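Local coordinates for NigD-like protein (Bacteroides vulgatus ATCC 8482, PDB 3K6O), which is of unknown function but joins an N-terminal OB-type domain to a C-terminal beta sandwich and carries a predicted lipoprotein signal, at residues Y28-L33 with K40-Q45; V34-E39 with G56-G61; M123-S128 with L154-N159; L190-P193 with E197-T200. One frame throughout, in Å; residues are numbered along the deposited sequence.

From the N terminus, contact 1 comes first and pairs the strands 32-34 and 40-43 of a beta hairpin. Contact 2 starts in the turn of that hairpin and reaches on to strand 58-66, so the two cross along the chain. They also touch, with Leu41 packed on Leu35 and Leu33 on Ile59. Both belong to the OB-type domain. Contacts 3 and 4 follow in series in the beta sandwich. Contact 3 brings together strands 117-125 and 149-157 across 25 residues that include strand 133-139. Contact 4 closes the short turn between strands 186-191 and 199-204. Leu154 and Leu190 join these two contacts, since strands 149-157 and 186-191 are neighbours.

Contact 1 (Y28-L33 with K40-Q45); sequences YDAPYL and KLWVVQ
This contact is the antiparallel beta hairpin of strands 32-34 and 40-43 in the OB-type domain, where Leu33 and Leu41 form a hydrogen-bonded pair. Leu41 N gives a nearly straight bond to Leu33 O (2.7 Å). Leu33 N returns a longer one to Leu41 O (3.2 Å). The two leucine side chains lie on the same face of the sheet. Ahead of Tyr32 the backbones are joined through a water, which donates to Pro31 O and accepts from Val43 N.

Trp42 packs against Tyr28, Ala30 and Tyr32. Its CG stands anti to the backbone N (chi1 -171°), which swings the indole back over the other segment although its CB points away. The six-membered ring turns its edge to the face of Tyr28 in an offset edge-to-face pair, with planes at 60°. Trp42 CH2 also touches Ala30 CB at 3.9 Å, and Trp42 CE3 meets Tyr32 CB at 4.0 Å. The bridging water lies over one face of the indole, toward its rim. Tyr32 and Lys40 run side by side, and Tyr32 CE1 rests 3.8 Å from Lys40 CD.

Phe73 meets the rings of Tyr28, Tyr32 and Trp42. Strand 16-23 borders the hairpin at Tyr32, while strand 75-93 runs beside Trp42 and Ile59 of strand 58-66 packs under Leu33.

Contact 2 (V34-E39 with G56-G61); sequences VLDNGE and GERIFG
Asp36 and Arg58 meet in a two-pronged salt bridge. Arg58 comes end-on, with one terminal nitrogen for each carboxylate oxygen. Arg58 NH2 donates to Asp36 OD2 at 2.8 Å, almost straight (173°) and within the guanidinium plane. Arg58 NH1 donates to Asp36 OD1 at 2.9 Å, more bent (154°) and tilted somewhat from that plane. Both oxygens use their syn lone pairs. The two flat groups are nearly coplanar, 19° apart, although the side chains cross at about a right angle. Arg58 reaches the acid by a bend at chi2.

The guanidinium has further acceptors. NE donates to Ser171 OG and NH2 also to Asn119 OD1, while NH1 has a weak bond to Thr21 OG1. All three nitrogens are thus engaged, which should hold the buried guanidinium in one rotation.

Asp36 sits in the turn of the hairpin between strands 32-34 and 40-43, and Arg58 begins strand 58-66 of the OB-type domain. Ser171 and Asn119 lie in the beta sandwich, so the arginine ties the two domains together.

The loop holds its own polar groups. A type I turn runs from Leu35 to Gly38, and Gly38 N bonds to Leu35 O at 2.9 Å. Asn37 OD1 accepts from Glu39 N at 2.9 Å, making an Asx turn. Leu35 N donates to Glu39 O across the base of the turn.

Contact 3 (M123-S128 with L154-N159); sequences MLNFPS and LRYNNN
Leu124 is where strand 117-125 first meets Tyr156 of strand 149-157. Its CB lies 4.2 Å from Tyr156 CE1 and 3.9 Å from the OH. This is the apolar part of the contact. The rest of the Leu124 side chain leads away, toward Val166 of strand 165-173.

Asn125 follows and carries the polar part. Its CB points toward the other segment. The two side chains cross at about a right angle, yet the amide plane lies only 24° from the ring plane. Tyr156 OH donates to Asn125 OD1 at 2.7 Å. The bond lies in the amide carbonyl plane, on a lone pair. OD1 therefore sits at the edge of the ring. Tyr156 is extended at chi1 (178°), its CG opposite the backbone N, and this carries the hydroxyl over to Asn125. A water donates to Asn125 OD1 at 2.6 Å and accepts from Asn158 ND2 at 3.1 Å, linking the amides of Asn125 and Asn158. Asn125 ND2 donates to Gly163 O, which is consistent with OD1, not ND2, facing the tyrosine. Past Asn125 the chain leaves the strand and turns away.

A phenylalanine in place of Tyr156 would lack the hydroxyl and would probably leave Asn125 OD1 with the water but without its donor from the ring.

The contact joins two strand ends of the beta sandwich that are not paired with each other. Asn125 OD1 receives two donors, the phenol and the water, so the link between these ends is polar and directional rather than purely apolar.

Contact 4 (L190-P193 with E197-T200); sequences LVNP and EEKT
Backbone hydrogen bonds between Val191 and Lys199 hold this beta hairpin of the sandwich domain together. Val191 N donates to Lys199 O and Lys199 N to Val191 O, both at 2.9 Å, making them an antiparallel hydrogen-bonded pair. Leu190 and Thr200 form a non-hydrogen-bonded pair. Two weaker CA-H...O contacts add to them, from Leu190 CA to Lys199 O and from Glu198 CA to Val191 O.

In the packing, Leu190 CD2 lies 3.3 Å from Thr200 OG1, their side chains crossing obliquely. The Pro193 ring sits against the Glu197 backbone, with CG 3.1 Å from Glu197 O. An alanine in place of Pro193 would lose CG and CD and is likely to open a gap beside Glu197 O.

The Glu198 chain, bent at chi2 (79°), folds back over the first strand, and OE1 comes 3.2 Å from Asn192 CB. OE2 lies 3.0 Å from Val191 C, not hydrogen-bonded to that peptide. OE1 also has a weak hydrogen bond from Asn103 ND2. The amide of Asn192 is held by Asn103 O and Lys105 NZ.

Strand 149-157 lies beside strand 186-191, with Leu190 hydrogen-bonded through its backbone to Leu152 and Leu154. Val191 packs inward on Leu154 and on Ile108 and Met111 of strand 107-113.

Contact 1 (Y28-L33 with K40-Q45)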
loop_
_atom_site.group_PDB
_atom_site.type_symbol
_atom_site.label_atom_id
_atom_site.label_comp_id
_atom_site.label_asym_id
_atom_site.label_seq_id
_atom_site.Cartn_x
_atom_site.Cartn_y
_atom_site.Cartn_z
ATOM N N TYR A 28 1.117 8.996 25.263
ATOM C CA TYR A 28 2.406 9.398 24.669
ATOM C C TYR A 28 2.327 10.844 24.159
ATOM O O TYR A 28 1.234 11.349 23.906
ATOM C CB TYR A 28 2.819 8.443 23.531
ATOM C CG TYR A 28 2.784 6.973 23.933
ATOM C CD1 TYR A 28 3.478 6.519 25.046
ATOM C CD2 TYR A 28 2.008 6.066 23.252
ATOM C CE1 TYR A 28 3.419 5.197 25.435
ATOM C CE2 TYR A 28 1.952 4.721 23.644
ATOM C CZ TYR A 28 2.656 4.320 24.733
ATOM O OH TYR A 28 2.608 3.022 25.118
ATOM N N ASP A 29 3.472 11.500 23.979
ATOM C CA ASP A 29 3.463 12.903 23.546
ATOM C C ASP A 29 4.000 13.130 22.107
ATOM O O ASP A 29 4.324 14.240 21.739
ATOM C CB ASP A 29 4.184 13.783 24.579
ATOM C CG ASP A 29 5.703 13.584 24.608
ATOM O OD1 ASP A 29 6.237 12.641 24.010
ATOM O OD2 ASP A 29 6.361 14.381 25.285
ATOM N N ALA A 30 4.065 12.058 21.317
ATOM C CA ALA A 30 4.537 12.111 19.949
ATOM C C ALA A 30 3.889 10.949 19.145
ATOM O O ALA A 30 3.541 9.917 19.700
ATOM C CB ALA A 30 6.087 12.034 19.901
ATOM N N PRO A 31 3.699 11.142 17.836
ATOM C CA PRO A 31 3.305 10.031 17.001
ATOM C C PRO A 31 4.445 9.005 16.899
ATOM O O PRO A 31 5.634 9.347 17.036
ATOM C CB PRO A 31 3.001 10.688 15.640
ATOM C CG PRO A 31 3.761 11.901 15.628
ATOM C CD PRO A 31 3.997 12.342 17.048
ATOM N N TYR A 32 4.056 7.756 16.699
ATOM C CA TYR A 32 4.985 6.656 16.575
ATOM C C TYR A 32 4.627 5.897 15.338
ATOM O O TYR A 32 3.612 6.180 14.721
ATOM C CB TYR A 32 5.016 5.769 17.837
ATOM C CG TYR A 32 3.717 5.068 18.209
ATOM C CD1 TYR A 32 3.403 3.822 17.700
ATOM C CD2 TYR A 32 2.819 5.650 19.092
ATOM C CE1 TYR A 32 2.205 3.175 18.061
ATOM C CE2 TYR A 32 1.656 5.017 19.454
ATOM C CZ TYR A 32 1.352 3.780 18.934
ATOM O OH TYR A 32 0.168 3.184 19.273
ATOM N N LEU A 33 5.493 4.974 14.950
ATOM C CA LEU A 33 5.332 4.250 13.710
ATOM C C LEU A 33 5.071 2.775 14.016
ATOM O O LEU A 33 5.623 2.236 14.985
ATOM C CB LEU A 33 6.563 4.396 12.865
ATOM C CG LEU A 33 6.913 5.833 12.532
ATOM C CD1 LEU A 33 8.194 5.828 11.733
ATOM C CD2 LEU A 33 5.760 6.520 11.791
ATOM N N LYS A 40 6.176 -1.765 16.967
ATOM C CA LYS A 40 5.998 -0.350 17.172
ATOM C C LYS A 40 7.361 0.271 17.376
ATOM O O LYS A 40 8.156 -0.212 18.203
ATOM C CB LYS A 40 5.154 -0.089 18.404
ATOM C CG LYS A 40 3.735 -0.683 18.385
ATOM C CD LYS A 40 3.003 -0.230 19.644
ATOM C CE LYS A 40 2.251 -1.379 20.336
ATOM N NZ LYS A 40 1.177 -1.977 19.438
ATOM N N LEU A 41 7.602 1.360 16.659
ATOM C CA LEU A 41 8.886 2.048 16.679
ATOM C C LEU A 41 8.741 3.411 17.322
ATOM O O LEU A 41 7.851 4.191 16.930
ATOM C CB LEU A 41 9.403 2.205 15.243
ATOM C CG LEU A 41 9.488 0.935 14.381
ATOM C CD1 LEU A 41 10.035 1.262 12.991
ATOM C CD2 LEU A 41 10.329 -0.128 15.069
ATOM N N TRP A 42 9.587 3.689 18.324
ATOM C CA TRP A 42 9.654 4.992 18.900
ATOM C C TRP A 42 10.734 5.870 18.249
ATOM O O TRP A 42 11.931 5.483 18.184
ATOM C CB TRP A 42 9.915 4.898 20.404
ATOM C CG TRP A 42 9.787 6.233 21.065
ATOM C CD1 TRP A 42 10.790 7.034 21.507
ATOM C CD2 TRP A 42 8.564 6.945 21.313
ATOM N NE1 TRP A 42 10.275 8.192 22.036
ATOM C CE2 TRP A 42 8.910 8.163 21.930
ATOM C CE3 TRP A 42 7.207 6.658 21.075
ATOM C CZ2 TRP A 42 7.951 9.115 22.302
ATOM C CZ3 TRP A 42 6.247 7.603 21.442
ATOM C CH2 TRP A 42 6.625 8.812 22.052
ATOM N N VAL A 43 10.341 7.067 17.820
ATOM C CA VAL A 43 11.273 7.990 17.154
ATOM C C VAL A 43 12.088 8.806 18.160
ATOM O O VAL A 43 11.544 9.685 18.836
ATOM C CB VAL A 43 10.542 8.950 16.177
ATOM C CG1 VAL A 43 11.566 9.851 15.440
ATOM C CG2 VAL A 43 9.664 8.165 15.160
ATOM N N VAL A 44 13.388 8.518 18.273
ATOM C CA VAL A 44 14.241 9.253 19.197
ATOM C C VAL A 44 15.151 10.238 18.455
ATOM O O VAL A 44 15.680 11.122 19.077
ATOM C CB VAL A 44 15.119 8.321 20.103
ATOM C CG1 VAL A 44 14.234 7.469 20.998
ATOM C CG2 VAL A 44 16.049 7.404 19.245
ATOM N N GLN A 45 15.344 10.059 17.147
ATOM C CA GLN A 45 16.031 11.035 16.313
ATOM C C GLN A 45 15.265 11.157 14.998
ATOM O O GLN A 45 14.697 10.180 14.508
ATOM C CB GLN A 45 17.472 10.591 16.044
ATOM C CG GLN A 45 18.391 10.544 17.312
ATOM C CD GLN A 45 19.735 9.905 17.073
ATOM O OE1 GLN A 45 20.069 9.544 15.945
ATOM N NE2 GLN A 45 20.527 9.740 18.152
HETATM O O HOH W 1 7.695 8.428 18.489
#

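Contact 2 (V34-E39 with G56-G61)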
loop_
_atom_site.group_PDB
_atom_site.type_symbol
_atom_site.label_atom_id
_atom_site.label_comp_id
_atom_site.label_asym_id
_atom_site.label_seq_id
_atom_site.Cartn_x
_atom_site.Cartn_y
_atom_site.Cartn_z
ATOM N N VAL A 34 4.210 2.144 13.221
ATOM C CA VAL A 34 3.951 0.713 13.352
ATOM C C VAL A 34 4.338 0.070 12.041
ATOM O O VAL A 34 3.801 0.427 11.007
ATOM C CB VAL A 34 2.468 0.452 13.683
ATOM C CG1 VAL A 34 2.149 -1.073 13.809
ATOM C CG2 VAL A 34 2.073 1.247 14.972
ATOM N N LEU A 35 5.297 -0.848 12.072
ATOM C CA LEU A 35 5.662 -1.623 10.883
ATOM C C LEU A 35 4.525 -2.595 10.557
ATOM O O LEU A 35 3.649 -2.835 11.394
ATOM C CB LEU A 35 6.978 -2.390 11.115
ATOM C CG LEU A 35 8.255 -1.579 11.226
ATOM C CD1 LEU A 35 9.493 -2.498 11.518
ATOM C CD2 LEU A 35 8.445 -0.752 9.937
ATOM N N ASP A 36 4.513 -3.133 9.346
ATOM C CA ASP A 36 3.398 -3.987 8.934
ATOM C C ASP A 36 3.432 -5.334 9.707
ATOM O O ASP A 36 2.413 -5.995 9.847
ATOM C CB ASP A 36 3.390 -4.205 7.409
ATOM C CG ASP A 36 2.884 -2.985 6.645
ATOM O OD1 ASP A 36 2.320 -2.090 7.309
ATOM O OD2 ASP A 36 3.031 -2.907 5.392
ATOM N N ASN A 37 4.590 -5.733 10.201
ATOM C CA ASN A 37 4.674 -6.902 11.095
ATOM C C ASN A 37 4.210 -6.614 12.513
ATOM O O ASN A 37 4.391 -7.469 13.425
ATOM C CB ASN A 37 6.083 -7.468 11.137
ATOM C CG ASN A 37 7.051 -6.604 11.872
ATOM O OD1 ASN A 37 6.720 -5.536 12.399
ATOM N ND2 ASN A 37 8.292 -7.057 11.902
ATOM N N GLY A 38 3.656 -5.416 12.726
ATOM C CA GLY A 38 3.115 -5.065 14.052
ATOM C C GLY A 38 4.085 -4.521 15.087
ATOM O O GLY A 38 3.677 -4.134 16.194
ATOM N N GLU A 39 5.370 -4.446 14.773
ATOM C CA GLU A 39 6.290 -3.842 15.724
ATOM C C GLU A 39 6.150 -2.324 15.761
ATOM O O GLU A 39 6.045 -1.682 14.730
ATOM C CB GLU A 39 7.728 -4.191 15.393
ATOM C CG GLU A 39 8.010 -5.667 15.559
ATOM C CD GLU A 39 9.462 -5.986 15.314
ATOM O OE1 GLU A 39 10.062 -5.389 14.384
ATOM O OE2 GLU A 39 10.005 -6.793 16.087
ATOM N N GLY A 56 -3.043 6.847 11.340
ATOM C CA GLY A 56 -3.599 6.311 10.118
ATOM C C GLY A 56 -2.864 6.744 8.871
ATOM O O GLY A 56 -3.025 6.135 7.839
ATOM N N GLU A 57 -2.056 7.791 8.935
ATOM C CA GLU A 57 -1.276 8.137 7.777
ATOM C C GLU A 57 -0.267 7.026 7.510
ATOM O O GLU A 57 0.286 6.406 8.434
ATOM C CB GLU A 57 -0.565 9.497 7.927
ATOM C CG GLU A 57 -1.456 10.747 7.742
ATOM C CD GLU A 57 -0.646 12.043 7.696
ATOM O OE1 GLU A 57 -0.184 12.457 6.608
ATOM O OE2 GLU A 57 -0.441 12.635 8.758
ATOM N N ARG A 58 0.011 6.825 6.236
ATOM C CA ARG A 58 0.885 5.773 5.804
ATOM C C ARG A 58 2.148 6.400 5.214
ATOM O O ARG A 58 2.051 7.361 4.428
ATOM C CB ARG A 58 0.173 5.007 4.710
ATOM C CG ARG A 58 0.880 3.760 4.282
ATOM C CD ARG A 58 0.217 2.536 4.802
ATOM N NE ARG A 58 0.736 1.301 4.180
ATOM C CZ ARG A 58 1.382 0.338 4.842
ATOM N NH1 ARG A 58 1.627 0.446 6.146
ATOM N NH2 ARG A 58 1.779 -0.748 4.189
ATOM N N ILE A 59 3.316 5.836 5.546
ATOM C CA ILE A 59 4.573 6.304 4.951
ATOM C C ILE A 59 5.422 5.178 4.359
ATOM O O ILE A 59 5.339 4.015 4.778
ATOM C CB ILE A 59 5.418 7.116 5.989
ATOM C CG1 ILE A 59 5.978 6.224 7.109
ATOM C CG2 ILE A 59 4.561 8.212 6.578
ATOM C CD1 ILE A 59 6.948 6.949 8.071
ATOM N N PHE A 60 6.272 5.549 3.407
ATOM C CA PHE A 60 7.348 4.697 2.912
ATOM C C PHE A 60 8.599 5.391 3.441
ATOM O O PHE A 60 8.946 6.512 3.025
ATOM C CB PHE A 60 7.276 4.639 1.381
ATOM C CG PHE A 60 8.199 3.649 0.738
ATOM C CD1 PHE A 60 8.266 2.332 1.162
ATOM C CD2 PHE A 60 8.963 4.019 -0.350
ATOM C CE1 PHE A 60 9.116 1.412 0.521
ATOM C CE2 PHE A 60 9.809 3.114 -0.987
ATOM C CZ PHE A 60 9.876 1.816 -0.564
ATOM N N GLY A 61 9.249 4.756 4.407
ATOM C CA GLY A 61 10.242 5.439 5.203
ATOM C C GLY A 61 11.618 4.830 5.205
ATOM O O GLY A 61 11.806 3.705 4.761
#

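Contact 3 (M123-S128 with L154-N159)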
loop_
_atom_site.group_PDB
_atom_site.type_symbol
_atom_site.label_atom_id
_atom_site.label_comp_id
_atom_site.label_asym_id
_atom_site.label_seq_id
_atom_site.Cartn_x
_atom_site.Cartn_y
_atom_site.Cartn_z
HETATM N N MSE A 123 3.482 2.590 -12.101
HETATM C CA MSE A 123 3.752 3.745 -12.942
HETATM C C MSE A 123 2.422 4.361 -13.338
HETATM O O MSE A 123 1.485 3.651 -13.692
HETATM C CB MSE A 123 4.528 3.336 -14.197
HETATM C CG MSE A 123 5.865 2.614 -13.955
HETATM SE SE MSE A 123 7.132 3.596 -12.838
HETATM C CE MSE A 123 7.746 4.895 -14.078
ATOM N N LEU A 124 2.338 5.680 -13.257
ATOM C CA LEU A 124 1.164 6.415 -13.707
ATOM C C LEU A 124 1.562 7.580 -14.592
ATOM O O LEU A 124 2.639 8.157 -14.457
ATOM C CB LEU A 124 0.333 6.924 -12.516
ATOM C CG LEU A 124 0.962 7.970 -11.585
ATOM C CD1 LEU A 124 -0.121 8.565 -10.673
ATOM C CD2 LEU A 124 2.017 7.332 -10.741
ATOM N N ASN A 125 0.668 7.930 -15.508
ATOM C CA ASN A 125 0.942 9.016 -16.420
ATOM C C ASN A 125 0.971 10.329 -15.649
ATOM O O ASN A 125 0.108 10.574 -14.812
ATOM C CB ASN A 125 -0.102 9.029 -17.527
ATOM C CG ASN A 125 -0.078 7.757 -18.356
ATOM O OD1 ASN A 125 -0.737 6.754 -18.007
ATOM N ND2 ASN A 125 0.664 7.786 -19.481
ATOM N N PHE A 126 1.989 11.155 -15.895
ATOM C CA PHE A 126 2.035 12.497 -15.321
ATOM C C PHE A 126 0.736 13.250 -15.643
ATOM O O PHE A 126 0.243 13.186 -16.781
ATOM C CB PHE A 126 3.233 13.291 -15.872
ATOM C CG PHE A 126 3.494 14.576 -15.134
ATOM C CD1 PHE A 126 4.064 14.553 -13.863
ATOM C CD2 PHE A 126 3.159 15.799 -15.696
ATOM C CE1 PHE A 126 4.314 15.734 -13.159
ATOM C CE2 PHE A 126 3.405 16.993 -14.995
ATOM C CZ PHE A 126 3.980 16.950 -13.715
ATOM N N PRO A 127 0.183 13.968 -14.658
ATOM C CA PRO A 127 -1.027 14.766 -14.879
ATOM C C PRO A 127 -0.862 15.845 -15.955
ATOM O O PRO A 127 0.014 16.695 -15.861
ATOM C CB PRO A 127 -1.293 15.398 -13.513
ATOM C CG PRO A 127 -0.568 14.520 -12.526
ATOM C CD PRO A 127 0.622 14.000 -13.254
ATOM N N SER A 128 -1.725 15.779 -16.962
ATOM C CA SER A 128 -1.618 16.569 -18.161
ATOM C C SER A 128 -3.017 16.775 -18.793
ATOM O O SER A 128 -3.263 16.353 -19.929
ATOM C CB SER A 128 -0.693 15.841 -19.144
ATOM O OG SER A 128 -1.185 14.546 -19.480
ATOM N N LEU A 154 -7.771 -4.572 -9.732
ATOM C CA LEU A 154 -7.164 -3.264 -9.811
ATOM C C LEU A 154 -7.565 -2.671 -11.152
ATOM O O LEU A 154 -7.403 -3.310 -12.175
ATOM C CB LEU A 154 -5.643 -3.326 -9.754
ATOM C CG LEU A 154 -4.842 -3.286 -8.459
ATOM C CD1 LEU A 154 -3.358 -3.315 -8.910
ATOM C CD2 LEU A 154 -5.155 -2.081 -7.568
ATOM N N ARG A 155 -8.076 -1.451 -11.122
ATOM C CA ARG A 155 -8.578 -0.772 -12.291
ATOM C C ARG A 155 -7.847 0.567 -12.417
ATOM O O ARG A 155 -7.923 1.401 -11.511
ATOM C CB ARG A 155 -10.092 -0.574 -12.136
ATOM C CG ARG A 155 -10.888 -1.874 -12.048
ATOM C CD ARG A 155 -10.703 -2.668 -13.350
ATOM N NE ARG A 155 -11.680 -3.755 -13.546
ATOM C CZ ARG A 155 -12.750 -3.709 -14.334
ATOM N NH1 ARG A 155 -13.065 -2.630 -15.047
ATOM N NH2 ARG A 155 -13.488 -4.791 -14.456
ATOM N N TYR A 156 -7.150 0.766 -13.535
ATOM C CA TYR A 156 -6.444 2.021 -13.807
ATOM C C TYR A 156 -7.201 2.869 -14.828
ATOM O O TYR A 156 -7.724 2.355 -15.818
ATOM C CB TYR A 156 -5.026 1.738 -14.336
ATOM C CG TYR A 156 -4.201 2.971 -14.699
ATOM C CD1 TYR A 156 -3.825 3.879 -13.738
ATOM C CD2 TYR A 156 -3.811 3.223 -16.024
ATOM C CE1 TYR A 156 -3.044 4.977 -14.048
ATOM C CE2 TYR A 156 -3.056 4.329 -16.348
ATOM C CZ TYR A 156 -2.672 5.198 -15.344
ATOM O OH TYR A 156 -1.943 6.308 -15.629
ATOM N N ASN A 157 -7.255 4.173 -14.574
ATOM C CA ASN A 157 -7.808 5.110 -15.534
ATOM C C ASN A 157 -6.868 6.310 -15.603
ATOM O O ASN A 157 -6.626 6.952 -14.591
ATOM C CB ASN A 157 -9.230 5.536 -15.156
ATOM C CG ASN A 157 -10.012 6.053 -16.342
ATOM O OD1 ASN A 157 -9.437 6.463 -17.362
ATOM N ND2 ASN A 157 -11.340 6.021 -16.237
ATOM N N ASN A 158 -6.318 6.589 -16.787
ATOM C CA ASN A 158 -5.408 7.737 -16.929
ATOM C C ASN A 158 -6.145 9.051 -17.103
ATOM O O ASN A 158 -5.531 10.127 -17.071
ATOM C CB ASN A 158 -4.375 7.525 -18.027
ATOM C CG ASN A 158 -4.973 7.451 -19.405
ATOM O OD1 ASN A 158 -6.116 7.842 -19.636
ATOM N ND2 ASN A 158 -4.199 6.929 -20.335
ATOM N N ASN A 159 -7.466 8.962 -17.270
ATOM C CA ASN A 159 -8.307 10.138 -17.317
ATOM C C ASN A 159 -7.777 11.114 -18.367
ATOM O O ASN A 159 -7.592 12.273 -18.082
ATOM C CB ASN A 159 -8.356 10.800 -15.913
ATOM C CG ASN A 159 -9.243 10.036 -14.921
ATOM O OD1 ASN A 159 -10.133 9.285 -15.321
ATOM N ND2 ASN A 159 -9.008 10.239 -13.629
HETATM O O HOH W 2 -1.812 5.112 -19.723
#

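Contact 4 (L190-P193 with E197-T200)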
loop_
_atom_site.group_PDB
_atom_site.type_symbol
_atom_site.label_atom_id
_atom_site.label_comp_id
_atom_site.label_asym_id
_atom_site.label_seq_id
_atom_site.Cartn_x
_atom_site.Cartn_y
_atom_site.Cartn_z
ATOM N N LEU A 190 -6.896 -9.092 -9.982
ATOM C CA LEU A 190 -6.827 -9.022 -11.437
ATOM C C LEU A 190 -6.236 -7.693 -11.891
ATOM O O LEU A 190 -6.624 -6.620 -11.399
ATOM C CB LEU A 190 -8.216 -9.184 -12.086
ATOM C CG LEU A 190 -8.748 -10.603 -12.316
ATOM C CD1 LEU A 190 -10.253 -10.578 -12.597
ATOM C CD2 LEU A 190 -8.010 -11.345 -13.475
ATOM N N VAL A 191 -5.331 -7.778 -12.856
ATOM C CA VAL A 191 -4.621 -6.627 -13.384
ATOM C C VAL A 191 -4.604 -6.682 -14.900
ATOM O O VAL A 191 -4.383 -7.765 -15.505
ATOM C CB VAL A 191 -3.166 -6.595 -12.864
ATOM C CG1 VAL A 191 -2.305 -5.481 -13.572
ATOM C CG2 VAL A 191 -3.191 -6.419 -11.340
ATOM N N ASN A 192 -4.804 -5.520 -15.504
ATOM C CA ASN A 192 -4.649 -5.367 -16.930
ATOM C C ASN A 192 -3.277 -4.727 -17.157
ATOM O O ASN A 192 -3.095 -3.530 -16.930
ATOM C CB ASN A 192 -5.779 -4.515 -17.477
ATOM C CG ASN A 192 -5.819 -4.494 -18.995
ATOM O OD1 ASN A 192 -5.097 -5.229 -19.670
ATOM N ND2 ASN A 192 -6.645 -3.628 -19.534
ATOM N N PRO A 193 -2.288 -5.528 -17.569
ATOM C CA PRO A 193 -0.896 -5.069 -17.589
ATOM C C PRO A 193 -0.491 -4.417 -18.899
ATOM O O PRO A 193 -0.998 -4.802 -19.920
ATOM C CB PRO A 193 -0.126 -6.365 -17.362
ATOM C CG PRO A 193 -0.965 -7.401 -18.072
ATOM C CD PRO A 193 -2.402 -6.941 -17.983
ATOM N N GLU A 197 -1.326 -9.686 -21.031
ATOM C CA GLU A 197 -2.761 -9.813 -21.093
ATOM C C GLU A 197 -3.248 -9.869 -19.652
ATOM O O GLU A 197 -2.451 -10.093 -18.750
ATOM C CB GLU A 197 -3.119 -11.080 -21.851
ATOM C CG GLU A 197 -2.324 -11.226 -23.163
ATOM C CD GLU A 197 -2.581 -10.070 -24.155
ATOM O OE1 GLU A 197 -3.721 -9.518 -24.149
ATOM O OE2 GLU A 197 -1.645 -9.735 -24.942
ATOM N N GLU A 198 -4.545 -9.652 -19.448
ATOM C CA GLU A 198 -5.128 -9.623 -18.101
ATOM C C GLU A 198 -4.565 -10.813 -17.335
ATOM O O GLU A 198 -4.511 -11.899 -17.880
ATOM C CB GLU A 198 -6.648 -9.678 -18.177
ATOM C CG GLU A 198 -7.383 -9.455 -16.867
ATOM C CD GLU A 198 -7.491 -7.986 -16.445
ATOM O OE1 GLU A 198 -7.635 -7.110 -17.319
ATOM O OE2 GLU A 198 -7.430 -7.712 -15.218
ATOM N N LYS A 199 -4.097 -10.591 -16.110
ATOM C CA LYS A 199 -3.531 -11.664 -15.287
ATOM C C LYS A 199 -3.946 -11.555 -13.815
ATOM O O LYS A 199 -4.360 -10.500 -13.374
ATOM C CB LYS A 199 -2.010 -11.655 -15.380
ATOM C CG LYS A 199 -1.359 -10.370 -14.904
ATOM C CD LYS A 199 0.123 -10.370 -15.180
ATOM C CE LYS A 199 0.846 -11.305 -14.236
ATOM N NZ LYS A 199 2.334 -11.079 -14.270
ATOM N N THR A 200 -3.835 -12.663 -13.088
ATOM C CA THR A 200 -4.214 -12.729 -11.675
ATOM C C THR A 200 -3.012 -12.855 -10.766
ATOM O O THR A 200 -2.273 -13.820 -10.871
ATOM C CB THR A 200 -5.096 -13.958 -11.421
ATOM O OG1 THR A 200 -6.229 -13.886 -12.272
ATOM C CG2 THR A 200 -5.598 -14.004 -10.010
#